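PDB 5NKQ: fluoride-specific ion channel FluC from Bordetella pertussis, which forms a membrane channel highly specific for fluoride over chloride, letting the ion leave the cell and so lowering its toxicity. Local coordinates for residues 35-40 and 103-108; 11-16 and 69-75; 42-47 and 78-82; 51-56 and 119-124. One frame throughout, in Å; residues are numbered along the deposited sequence.

Interaction 1: residues 35-40 and 103-108. With F (fluoride ion), chain J.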
loop_
_atom_site.group_PDB
_atom_site.type_symbol
_atom_site.label_atom_id
_atom_site.label_comp_id
_atom_site.label_asym_id
_atom_site.label_seq_id
_atom_site.Cartn_x
_atom_site.Cartn_y
_atom_site.Cartn_z
ATOM N N TRP A 35 6.736 13.200 -11.049
ATOM C CA TRP A 35 6.991 12.179 -10.044
ATOM C C TRP A 35 5.997 12.348 -8.900
ATOM O O TRP A 35 5.813 13.474 -8.403
ATOM C CB TRP A 35 8.429 12.273 -9.526
ATOM C CG TRP A 35 8.882 11.074 -8.749
ATOM C CD1 TRP A 35 8.797 10.890 -7.400
ATOM C CD2 TRP A 35 9.503 9.896 -9.277
ATOM N NE1 TRP A 35 9.323 9.670 -7.055
ATOM C CE2 TRP A 35 9.764 9.040 -8.189
ATOM C CE3 TRP A 35 9.862 9.481 -10.562
ATOM C CZ2 TRP A 35 10.367 7.794 -8.347
ATOM C CZ3 TRP A 35 10.461 8.244 -10.718
ATOM C CH2 TRP A 35 10.706 7.415 -9.617
ATOM N N PRO A 36 5.335 11.272 -8.467
ATOM C CA PRO A 36 4.377 11.364 -7.344
ATOM C C PRO A 36 5.082 11.394 -5.992
ATOM O O PRO A 36 5.069 10.435 -5.213
ATOM C CB PRO A 36 3.518 10.106 -7.535
ATOM C CG PRO A 36 3.902 9.526 -8.879
ATOM C CD PRO A 36 5.309 9.945 -9.098
ATOM N N TRP A 37 5.718 12.531 -5.694
ATOM C CA TRP A 37 6.466 12.653 -4.448
ATOM C C TRP A 37 5.556 12.589 -3.227
ATOM O O TRP A 37 5.999 12.178 -2.149
ATOM C CB TRP A 37 7.273 13.953 -4.437
ATOM C CG TRP A 37 8.430 13.956 -5.392
ATOM C CD1 TRP A 37 8.530 14.659 -6.557
ATOM C CD2 TRP A 37 9.652 13.216 -5.264
ATOM N NE1 TRP A 37 9.738 14.406 -7.162
ATOM C CE2 TRP A 37 10.445 13.523 -6.388
ATOM C CE3 TRP A 37 10.151 12.325 -4.309
ATOM C CZ2 TRP A 37 11.710 12.970 -6.583
ATOM C CZ3 TRP A 37 11.409 11.778 -4.504
ATOM C CH2 TRP A 37 12.173 12.102 -5.631
ATOM N N GLY A 38 4.291 12.988 -3.369
ATOM C CA GLY A 38 3.383 12.945 -2.232
ATOM C C GLY A 38 3.011 11.528 -1.840
ATOM O O GLY A 38 3.028 11.173 -0.657
ATOM N N THR A 39 2.659 10.700 -2.827
ATOM C CA THR A 39 2.372 9.297 -2.547
ATOM C C THR A 39 3.599 8.589 -1.991
ATOM O O THR A 39 3.495 7.796 -1.047
ATOM C CB THR A 39 1.882 8.592 -3.813
ATOM O OG1 THR A 39 0.778 9.314 -4.373
ATOM C CG2 THR A 39 1.442 7.168 -3.492
ATOM N N LEU A 40 4.772 8.865 -2.565
ATOM C CA LEU A 40 6.000 8.243 -2.080
ATOM C C LEU A 40 6.320 8.694 -0.661
ATOM O O LEU A 40 6.733 7.881 0.174
ATOM C CB LEU A 40 7.157 8.566 -3.025
ATOM C CG LEU A 40 8.500 7.913 -2.697
ATOM C CD1 LEU A 40 8.368 6.397 -2.691
ATOM C CD2 LEU A 40 9.565 8.358 -3.688
ATOM N N ALA A 103 11.828 2.490 -11.502
ATOM C CA ALA A 103 12.448 3.288 -10.451
ATOM C C ALA A 103 11.434 3.676 -9.381
ATOM O O ALA A 103 11.767 3.722 -8.192
ATOM C CB ALA A 103 13.099 4.534 -11.050
ATOM N N TYR A 104 10.192 3.957 -9.783
ATOM C CA TYR A 104 9.169 4.310 -8.804
ATOM C C TYR A 104 8.760 3.101 -7.973
ATOM O O TYR A 104 8.543 3.220 -6.762
ATOM C CB TYR A 104 7.954 4.920 -9.504
ATOM C CG TYR A 104 6.871 5.368 -8.550
ATOM C CD1 TYR A 104 7.124 6.340 -7.591
ATOM C CD2 TYR A 104 5.595 4.827 -8.613
ATOM C CE1 TYR A 104 6.138 6.755 -6.717
ATOM C CE2 TYR A 104 4.602 5.238 -7.745
ATOM C CZ TYR A 104 4.878 6.201 -6.798
ATOM O OH TYR A 104 3.893 6.613 -5.929
ATOM N N ALA A 105 8.649 1.932 -8.605
ATOM C CA ALA A 105 8.365 0.716 -7.851
ATOM C C ALA A 105 9.538 0.342 -6.955
ATOM O O ALA A 105 9.343 -0.086 -5.812
ATOM C CB ALA A 105 8.028 -0.429 -8.806
ATOM N N GLY A 106 10.764 0.505 -7.455
ATOM C CA GLY A 106 11.930 0.199 -6.644
ATOM C C GLY A 106 12.094 1.150 -5.473
ATOM O O GLY A 106 12.420 0.726 -4.360
ATOM N N ALA A 107 11.874 2.446 -5.705
ATOM C CA ALA A 107 11.970 3.411 -4.616
ATOM C C ALA A 107 10.855 3.220 -3.597
ATOM O O ALA A 107 11.056 3.476 -2.404
ATOM C CB ALA A 107 11.945 4.837 -5.167
ATOM N N SER A 108 9.679 2.771 -4.039
ATOM C CA SER A 108 8.585 2.526 -3.106
ATOM C C SER A 108 8.794 1.233 -2.327
ATOM O O SER A 108 8.555 1.193 -1.115
ATOM C CB SER A 108 7.252 2.488 -3.854
ATOM O OG SER A 108 6.977 3.733 -4.473
HETATM F F F J . 4.717 5.025 -3.568
#
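A fluoride ion lies between Thr-39 and Leu-40 of one helix and Tyr-104 and Ser-108 of the other, so that both segments line a single ion site. Ser-108 OG comes to 2.8 Å from the ion, Tyr-104 OH stands 3.0 Å from it, and the side-chain amide of Asn-43 hydrogen-bonds it as well. Aliphatic groups add to the lining: Leu-40 CA is 3.8 Å from the fluoride and Thr-39 CG2 only slightly farther, while Leu-40 CD1 packs against Ser-108 OG beside the ion. The phenol oxygen has a second task, a hydrogen bond to Glu-88, which also holds the hydroxyl of Thr-39, so one carboxylate positions both sides of the pocket. Tyr-104 reaches across because its CG lies anti to the backbone N (chi1 -178°), carrying the long flat ring over to segment 35-40. There the ring is fixed from several directions. Its edge is turned to the face of Trp-35 in a T-shaped stack, the six-membered rings 5.4 Å apart between centroids and their planes at 89°. Pro-36, just before the helix, offers a rigid ring whose CG sits over one face of the tyrosine, 4.0 Å from Tyr-104 CZ, while Leu-40 CB comes at the edge. Farther out, Trp-35 extends CH2 to within 4.0 Å of the small CB of Ala-103. Hydroxyl groups and a side-chain amide set in an otherwise aromatic and aliphatic wall mark the fluoride site of a Fluc channel, between helices 37-59 and 98-126, with helix 83-95 adding Phe-85, whose ring also meets Tyr-104.

Interaction 2: residues 11-16 and 69-75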
loop_
_atom_site.group_PDB
_atom_site.type_symbol
_atom_site.label_atom_id
_atom_site.label_comp_id
_atom_site.label_asym_id
_atom_site.label_seq_id
_atom_site.Cartn_x
_atom_site.Cartn_y
_atom_site.Cartn_z
ATOM N N ALA A 11 -11.899 3.184 16.844
ATOM C CA ALA A 11 -10.481 3.523 16.921
ATOM C C ALA A 11 -9.808 3.403 15.561
ATOM O O ALA A 11 -8.936 4.210 15.218
ATOM C CB ALA A 11 -9.782 2.630 17.946
ATOM N N ILE A 12 -10.198 2.402 14.771
ATOM C CA ILE A 12 -9.626 2.252 13.437
ATOM C C ILE A 12 -10.157 3.332 12.504
ATOM O O ILE A 12 -9.400 3.924 11.724
ATOM C CB ILE A 12 -9.905 0.839 12.895
ATOM C CG1 ILE A 12 -9.117 -0.196 13.697
ATOM C CG2 ILE A 12 -9.557 0.749 11.414
ATOM C CD1 ILE A 12 -9.420 -1.619 13.315
ATOM N N GLY A 13 -11.459 3.617 12.578
ATOM C CA GLY A 13 -12.035 4.631 11.711
ATOM C C GLY A 13 -11.459 6.012 11.957
ATOM O O GLY A 13 -11.163 6.748 11.013
ATOM N N ILE A 14 -11.295 6.385 13.229
ATOM C CA ILE A 14 -10.701 7.679 13.550
ATOM C C ILE A 14 -9.256 7.735 13.072
ATOM O O ILE A 14 -8.818 8.732 12.486
ATOM C CB ILE A 14 -10.810 7.960 15.060
ATOM C CG1 ILE A 14 -12.278 8.108 15.470
ATOM C CG2 ILE A 14 -10.023 9.209 15.433
ATOM C CD1 ILE A 14 -12.474 8.362 16.949
ATOM N N GLY A 15 -8.496 6.664 13.307
ATOM C CA GLY A 15 -7.123 6.628 12.829
ATOM C C GLY A 15 -7.035 6.678 11.316
ATOM O O GLY A 15 -6.272 7.464 10.749
ATOM N N ALA A 16 -7.831 5.844 10.639
ATOM C CA ALA A 16 -7.800 5.806 9.181
ATOM C C ALA A 16 -8.226 7.133 8.571
ATOM O O ALA A 16 -7.722 7.517 7.509
ATOM C CB ALA A 16 -8.692 4.678 8.666
ATOM N N LEU A 69 -4.405 -0.618 17.052
ATOM C CA LEU A 69 -5.418 -0.608 16.001
ATOM C C LEU A 69 -5.647 0.802 15.468
ATOM O O LEU A 69 -5.838 0.992 14.262
ATOM C CB LEU A 69 -6.721 -1.209 16.525
ATOM C CG LEU A 69 -6.690 -2.713 16.804
ATOM C CD1 LEU A 69 -7.993 -3.172 17.437
ATOM C CD2 LEU A 69 -6.413 -3.487 15.523
ATOM N N ALA A 70 -5.624 1.803 16.351
ATOM C CA ALA A 70 -5.823 3.177 15.902
ATOM C C ALA A 70 -4.583 3.725 15.204
ATOM O O ALA A 70 -4.703 4.486 14.238
ATOM C CB ALA A 70 -6.209 4.066 17.084
ATOM N N ALA A 71 -3.393 3.339 15.663
ATOM C CA ALA A 71 -2.138 3.858 15.129
ATOM C C ALA A 71 -1.688 3.115 13.873
ATOM O O ALA A 71 -1.365 3.744 12.862
ATOM C CB ALA A 71 -1.045 3.789 16.200
ATOM N N VAL A 72 -1.652 1.784 13.922
ATOM C CA VAL A 72 -1.117 0.996 12.817
ATOM C C VAL A 72 -2.230 0.636 11.842
ATOM O O VAL A 72 -2.202 1.045 10.675
ATOM C CB VAL A 72 -0.408 -0.272 13.327
ATOM C CG1 VAL A 72 0.201 -1.036 12.164
ATOM C CG2 VAL A 72 0.654 0.090 14.353
ATOM N N THR A 73 -3.211 -0.141 12.310
ATOM C CA THR A 73 -4.309 -0.552 11.441
ATOM C C THR A 73 -5.089 0.653 10.932
ATOM O O THR A 73 -5.504 0.688 9.766
ATOM C CB THR A 73 -5.234 -1.517 12.185
ATOM O OG1 THR A 73 -4.468 -2.609 12.708
ATOM C CG2 THR A 73 -6.306 -2.060 11.251
ATOM N N GLY A 74 -5.290 1.652 11.785
ATOM C CA GLY A 74 -6.019 2.841 11.396
ATOM C C GLY A 74 -5.158 3.890 10.720
ATOM O O GLY A 74 -5.198 4.034 9.495
ATOM N N PHE A 75 -4.360 4.612 11.511
ATOM C CA PHE A 75 -3.635 5.770 10.994
ATOM C C PHE A 75 -2.666 5.377 9.884
ATOM O O PHE A 75 -2.729 5.908 8.769
ATOM C CB PHE A 75 -2.896 6.477 12.131
ATOM C CG PHE A 75 -2.065 7.642 11.677
ATOM C CD1 PHE A 75 -2.663 8.843 11.334
ATOM C CD2 PHE A 75 -0.687 7.537 11.592
ATOM C CE1 PHE A 75 -1.903 9.919 10.912
ATOM C CE2 PHE A 75 0.080 8.609 11.173
ATOM C CZ PHE A 75 -0.530 9.801 10.832
#
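The ring of Phe-75 presents its edge to Gly-15 O, which lies near the ring plane 3.9 Å from Phe-75 CD1; Leu-18 and Leu-22 of helix 6-30 also pack against this ring. Its CG stands anti to the backbone N (chi1 177°), leading the ring off past the end of the contact while CB still touches the Gly-15 carbonyl. Elsewhere the two backbones nearly meet, since Gly-15 and Gly-74 have no side chains to keep them apart and the axes approach to 6.8 Å at a crossing angle of -62°. Ala-11 and Gly-15, like Ala-70 and Gly-74, are four residues apart, the small-xxx-small spacing of close transmembrane helix pairs. At one margin Ala-11 CB meets Ala-70 CB at 3.9 Å. Beside it Ile-12 lays CG1 against Leu-69 CB and reaches with CD1 to Thr-73 CG2, 3.8 Å away; Trp-24 of the second subunit covers these three side chains. Segment 69-75 widens into a pi-type turn, Phe-75 N bonding Ala-70 O five residues back. CA-H groups point at carbonyls: Phe-75 CA lies 3.1 Å from Gly-15 O, and Ala-16 CA lies 3.2 Å from Gly-74 O. With no conventional hydrogen bond between the segments, cohesion probably comes from close backbone fit, the Ile-12 packing and weak CA-H...O contacts.

Interaction 3: residues 42-47 and 78-82. With NA (sodium ion), chain I; F (fluoride ion), chain J.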
loop_
_atom_site.group_PDB
_atom_site.type_symbol
_atom_site.label_atom_id
_atom_site.label_comp_id
_atom_site.label_asym_id
_atom_site.label_seq_id
_atom_site.Cartn_x
_atom_site.Cartn_y
_atom_site.Cartn_z
ATOM N N ALA A 42 4.161 9.611 1.611
ATOM C CA ALA A 42 3.215 8.953 2.505
ATOM C C ALA A 42 3.619 7.509 2.772
ATOM O O ALA A 42 3.513 7.025 3.906
ATOM C CB ALA A 42 1.805 9.017 1.916
ATOM N N ASN A 43 4.091 6.803 1.741
ATOM C CA ASN A 43 4.494 5.414 1.923
ATOM C C ASN A 43 5.810 5.309 2.685
ATOM O O ASN A 43 5.983 4.407 3.513
ATOM C CB ASN A 43 4.595 4.712 0.569
ATOM C CG ASN A 43 3.236 4.398 -0.026
ATOM O OD1 ASN A 43 2.249 4.259 0.696
ATOM N ND2 ASN A 43 3.179 4.280 -1.349
ATOM N N LEU A 44 6.749 6.221 2.422
ATOM C CA LEU A 44 8.026 6.190 3.129
ATOM C C LEU A 44 7.850 6.541 4.601
ATOM O O LEU A 44 8.410 5.875 5.479
ATOM C CB LEU A 44 9.023 7.140 2.465
ATOM C CG LEU A 44 9.563 6.730 1.093
ATOM C CD1 LEU A 44 10.527 7.778 0.560
ATOM C CD2 LEU A 44 10.231 5.368 1.164
ATOM N N VAL A 45 7.078 7.592 4.889
ATOM C CA VAL A 45 6.830 7.973 6.278
ATOM C C VAL A 45 6.047 6.883 6.997
ATOM O O VAL A 45 6.350 6.534 8.146
ATOM C CB VAL A 45 6.105 9.330 6.337
ATOM C CG1 VAL A 45 5.581 9.598 7.738
ATOM C CG2 VAL A 45 7.041 10.445 5.897
ATOM N N GLY A 46 5.034 6.322 6.334
ATOM C CA GLY A 46 4.276 5.243 6.945
ATOM C C GLY A 46 5.111 3.998 7.174
ATOM O O GLY A 46 4.923 3.286 8.164
ATOM N N GLY A 47 6.044 3.717 6.262
ATOM C CA GLY A 47 6.936 2.588 6.461
ATOM C C GLY A 47 7.852 2.777 7.655
ATOM O O GLY A 47 8.110 1.835 8.408
ATOM N N GLY A 78 -4.275 4.181 6.789
ATOM C CA GLY A 78 -4.888 5.210 5.976
ATOM C C GLY A 78 -3.856 6.129 5.358
ATOM O O GLY A 78 -4.111 6.762 4.329
ATOM N N LEU A 79 -2.676 6.201 5.980
ATOM C CA LEU A 79 -1.613 7.058 5.465
ATOM C C LEU A 79 -0.954 6.447 4.235
ATOM O O LEU A 79 -0.776 7.121 3.214
ATOM C CB LEU A 79 -0.578 7.318 6.558
ATOM C CG LEU A 79 0.680 8.065 6.114
ATOM C CD1 LEU A 79 0.329 9.440 5.554
ATOM C CD2 LEU A 79 1.659 8.179 7.269
ATOM N N THR A 80 -0.574 5.175 4.314
ATOM C CA THR A 80 0.046 4.514 3.177
ATOM C C THR A 80 -1.022 4.034 2.198
ATOM O O THR A 80 -2.215 4.003 2.503
ATOM C CB THR A 80 0.910 3.340 3.637
ATOM O OG1 THR A 80 0.084 2.348 4.261
ATOM C CG2 THR A 80 1.957 3.820 4.627
ATOM N N THR A 81 -0.579 3.660 1.000
ATOM C CA THR A 81 -1.509 3.208 -0.023
ATOM C C THR A 81 -0.772 2.332 -1.024
ATOM O O THR A 81 0.335 2.663 -1.456
ATOM C CB THR A 81 -2.175 4.392 -0.739
ATOM O OG1 THR A 81 -2.952 3.910 -1.842
ATOM C CG2 THR A 81 -1.131 5.380 -1.242
ATOM N N PHE A 82 -1.391 1.208 -1.374
ATOM C CA PHE A 82 -0.895 0.344 -2.435
ATOM C C PHE A 82 -1.641 0.540 -3.746
ATOM O O PHE A 82 -1.033 0.428 -4.816
ATOM C CB PHE A 82 -0.998 -1.127 -2.014
ATOM C CG PHE A 82 0.173 -1.964 -2.436
ATOM C CD1 PHE A 82 0.385 -2.262 -3.771
ATOM C CD2 PHE A 82 1.057 -2.466 -1.494
ATOM C CE1 PHE A 82 1.462 -3.035 -4.161
ATOM C CE2 PHE A 82 2.135 -3.241 -1.877
ATOM C CZ PHE A 82 2.337 -3.526 -3.213
HETATM NA NA NA I . -3.881 2.541 2.912
HETATM F F F J . 4.717 5.025 -3.568
#
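Two hydrogen bonds join Asn-43 to the backbone of Thr-81. The shorter and straighter runs from Thr-81 N to Asn-43 OD1 (2.9 Å), at 163° and in the plane of the side-chain carbonyl. The longer runs from Asn-43 ND2 to Thr-81 O (3.3 Å) and is more bent. Asparagine suits the place because one flat amide can answer both the N-H and the C=O of the same residue, which holds the amide's rotation and directs ND2 to the fluoride, 2.8 Å away. Asn-43 also belongs to a second fluoride site, with Gly-47 and Thr-80. The hydroxyl of Thr-80 is hydrogen-bonded to Leu-76 O, and that of Thr-81 to Thr-84. Ionic coordination comes next: Thr-80 O binds the sodium at 2.2 Å, with Gly-77 O and the same two carbonyls of the second subunit completing the site. Apolar contacts fill the remainder. Thr-80 CG2 sits 3.6 Å from the bare CA of Gly-46, and Leu-79 CD1 reaches Ala-42 CB at 3.9 Å, small residues on helix 37-59 leaving room for both. Helix 37-59 is thereby tied to the non-helical break between helices 65-79 and 83-95, flanked by Leu-22 and Arg-23 of helix 6-30, beside the central sodium of the dual-topology dimer.

Interaction 4: residues 51-56 and 119-124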
loop_
_atom_site.group_PDB
_atom_site.type_symbol
_atom_site.label_atom_id
_atom_site.label_comp_id
_atom_site.label_asym_id
_atom_site.label_seq_id
_atom_site.Cartn_x
_atom_site.Cartn_y
_atom_site.Cartn_z
ATOM N N GLY A 51 7.642 0.735 11.600
ATOM C CA GLY A 51 8.809 0.206 12.282
ATOM C C GLY A 51 8.946 0.771 13.682
ATOM O O GLY A 51 9.343 0.066 14.613
ATOM N N VAL A 52 8.607 2.052 13.850
ATOM C CA VAL A 52 8.580 2.652 15.180
ATOM C C VAL A 52 7.501 1.998 16.032
ATOM O O VAL A 52 7.728 1.648 17.197
ATOM C CB VAL A 52 8.370 4.173 15.076
ATOM C CG1 VAL A 52 8.125 4.775 16.454
ATOM C CG2 VAL A 52 9.563 4.833 14.398
ATOM N N MET A 53 6.308 1.816 15.458
ATOM C CA MET A 53 5.194 1.267 16.226
ATOM C C MET A 53 5.440 -0.186 16.611
ATOM O O MET A 53 5.194 -0.575 17.758
ATOM C CB MET A 53 3.893 1.403 15.437
ATOM C CG MET A 53 3.336 2.816 15.402
ATOM S SD MET A 53 3.132 3.517 17.053
ATOM C CE MET A 53 2.038 2.315 17.805
ATOM N N VAL A 54 5.922 -1.002 15.670
ATOM C CA VAL A 54 6.189 -2.408 15.970
ATOM C C VAL A 54 7.191 -2.531 17.112
ATOM O O VAL A 54 7.045 -3.383 17.998
ATOM C CB VAL A 54 6.672 -3.143 14.705
ATOM C CG1 VAL A 54 7.328 -4.466 15.069
ATOM C CG2 VAL A 54 5.508 -3.381 13.758
ATOM N N ALA A 55 8.211 -1.672 17.124
ATOM C CA ALA A 55 9.200 -1.726 18.195
ATOM C C ALA A 55 8.622 -1.217 19.511
ATOM O O ALA A 55 8.950 -1.740 20.582
ATOM C CB ALA A 55 10.442 -0.930 17.803
ATOM N N LEU A 56 7.756 -0.201 19.453
ATOM C CA LEU A 56 7.142 0.316 20.673
ATOM C C LEU A 56 6.157 -0.683 21.266
ATOM O O LEU A 56 6.086 -0.841 22.491
ATOM C CB LEU A 56 6.447 1.647 20.392
ATOM C CG LEU A 56 7.344 2.876 20.235
ATOM C CD1 LEU A 56 6.513 4.098 19.877
ATOM C CD2 LEU A 56 8.137 3.121 21.509
ATOM N N GLY A 119 13.005 2.396 11.297
ATOM C CA GLY A 119 12.072 2.628 12.387
ATOM C C GLY A 119 12.254 1.646 13.528
ATOM O O GLY A 119 12.181 2.024 14.701
ATOM N N LEU A 120 12.493 0.373 13.203
ATOM C CA LEU A 120 12.769 -0.616 14.238
ATOM C C LEU A 120 14.065 -0.295 14.972
ATOM O O LEU A 120 14.125 -0.372 16.205
ATOM C CB LEU A 120 12.837 -2.014 13.623
ATOM C CG LEU A 120 11.552 -2.579 13.014
ATOM C CD1 LEU A 120 11.865 -3.790 12.152
ATOM C CD2 LEU A 120 10.562 -2.944 14.107
ATOM N N ALA A 121 15.110 0.077 14.229
ATOM C CA ALA A 121 16.404 0.336 14.849
ATOM C C ALA A 121 16.398 1.623 15.663
ATOM O O ALA A 121 17.153 1.741 16.633
ATOM C CB ALA A 121 17.497 0.388 13.781
ATOM N N THR A 122 15.560 2.593 15.290
ATOM C CA THR A 122 15.525 3.859 16.017
ATOM C C THR A 122 15.001 3.665 17.434
ATOM O O THR A 122 15.587 4.171 18.398
ATOM C CB THR A 122 14.666 4.876 15.263
ATOM O OG1 THR A 122 15.221 5.101 13.962
ATOM C CG2 THR A 122 14.616 6.195 16.020
ATOM N N VAL A 123 13.897 2.933 17.581
ATOM C CA VAL A 123 13.316 2.727 18.904
ATOM C C VAL A 123 14.179 1.779 19.728
ATOM O O VAL A 123 14.423 2.018 20.916
ATOM C CB VAL A 123 11.871 2.214 18.775
ATOM C CG1 VAL A 123 11.311 1.845 20.140
ATOM C CG2 VAL A 123 11.000 3.260 18.103
ATOM N N ARG A 124 14.659 0.694 19.114
ATOM C CA ARG A 124 15.498 -0.255 19.838
ATOM C C ARG A 124 16.803 0.384 20.297
ATOM O O ARG A 124 17.372 -0.030 21.313
ATOM C CB ARG A 124 15.774 -1.479 18.965
ATOM C CG ARG A 124 14.543 -2.339 18.716
ATOM C CD ARG A 124 14.759 -3.323 17.577
ATOM N NE ARG A 124 13.586 -4.167 17.365
ATOM C CZ ARG A 124 13.445 -5.010 16.348
ATOM N NH1 ARG A 124 14.403 -5.121 15.437
ATOM N NH2 ARG A 124 12.343 -5.739 16.237
#
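Leu-120 drives its CD2 into the hollow beside Gly-51, bounded by Gly-51, Val-54 and Ala-55. With CG anti to the carbonyl carbon (chi1 -65°), the leucine carries that methyl to 3.3 Å from Gly-51 O. On its flank Val-54 CG1 lies 3.7 Å from Leu-120 CD2, and Ala-55 CB adds a looser contact. The hollow is there because glycine adds nothing to the helix surface, and the same holds opposite: Gly-119 meets Gly-51 with their CA atoms 4.1 Å apart, backbone on backbone. Gly-51 and Ala-55 are spaced as in the GxxxA form of the small-xxx-small motif, and the crossing angle of -44° with axes 7.2 Å apart is that of a close right-handed transmembrane helix pair, here joining the transmembrane helices 37-59 and 98-126. One turn on, the bump belongs to Val-123, which fills the groove between Val-52, Ala-55 and Leu-56. Its two methyls diverge: CG2 goes to Val-52 CG1 at 3.6 Å, whereas CG1 goes to Leu-56 CD2 at 3.7 Å. Between them the branch carbon Val-123 CB rests on Ala-55 CB, 3.6 Å away, so a compact beta-branched residue and an alanine fit each other snugly. Ala-55 is in turn a low bump among Leu-120, Val-123 and the aliphatic stem of Arg-124. That arginine lies at the rim, its guanidinium with a face toward Leu-120 CB. Beyond the margin, Thr-122 hydrogen-bonds Tyr-48, and Leu-120 also packs on Val-90 of the second subunit.

Interactions 1 and 4 join the same two helices, 37-59 and 98-126, with centres 23 Å apart, yet differ in kind: the first mixes aromatic stacking with a polar ion site, the other is almost entirely apolar. Interactions 1, 2 and 3 are buried, and only interaction 4 is partly so. Interaction 3, at the chain's centre, is the most polar, using hydrogen bonds of a side-chain amide and metal coordination; it touches interaction 1 where Thr-39 meets Thr-81, and both line the same fluoride. Interaction 2 is glycine-rich, resembling interaction 4 in its close backbones. These two meet through Met-53 on Ala-71 and Val-72. Polar chemistry thus gathers along the ions, while small-residue packing serves the helix pairs toward the other end.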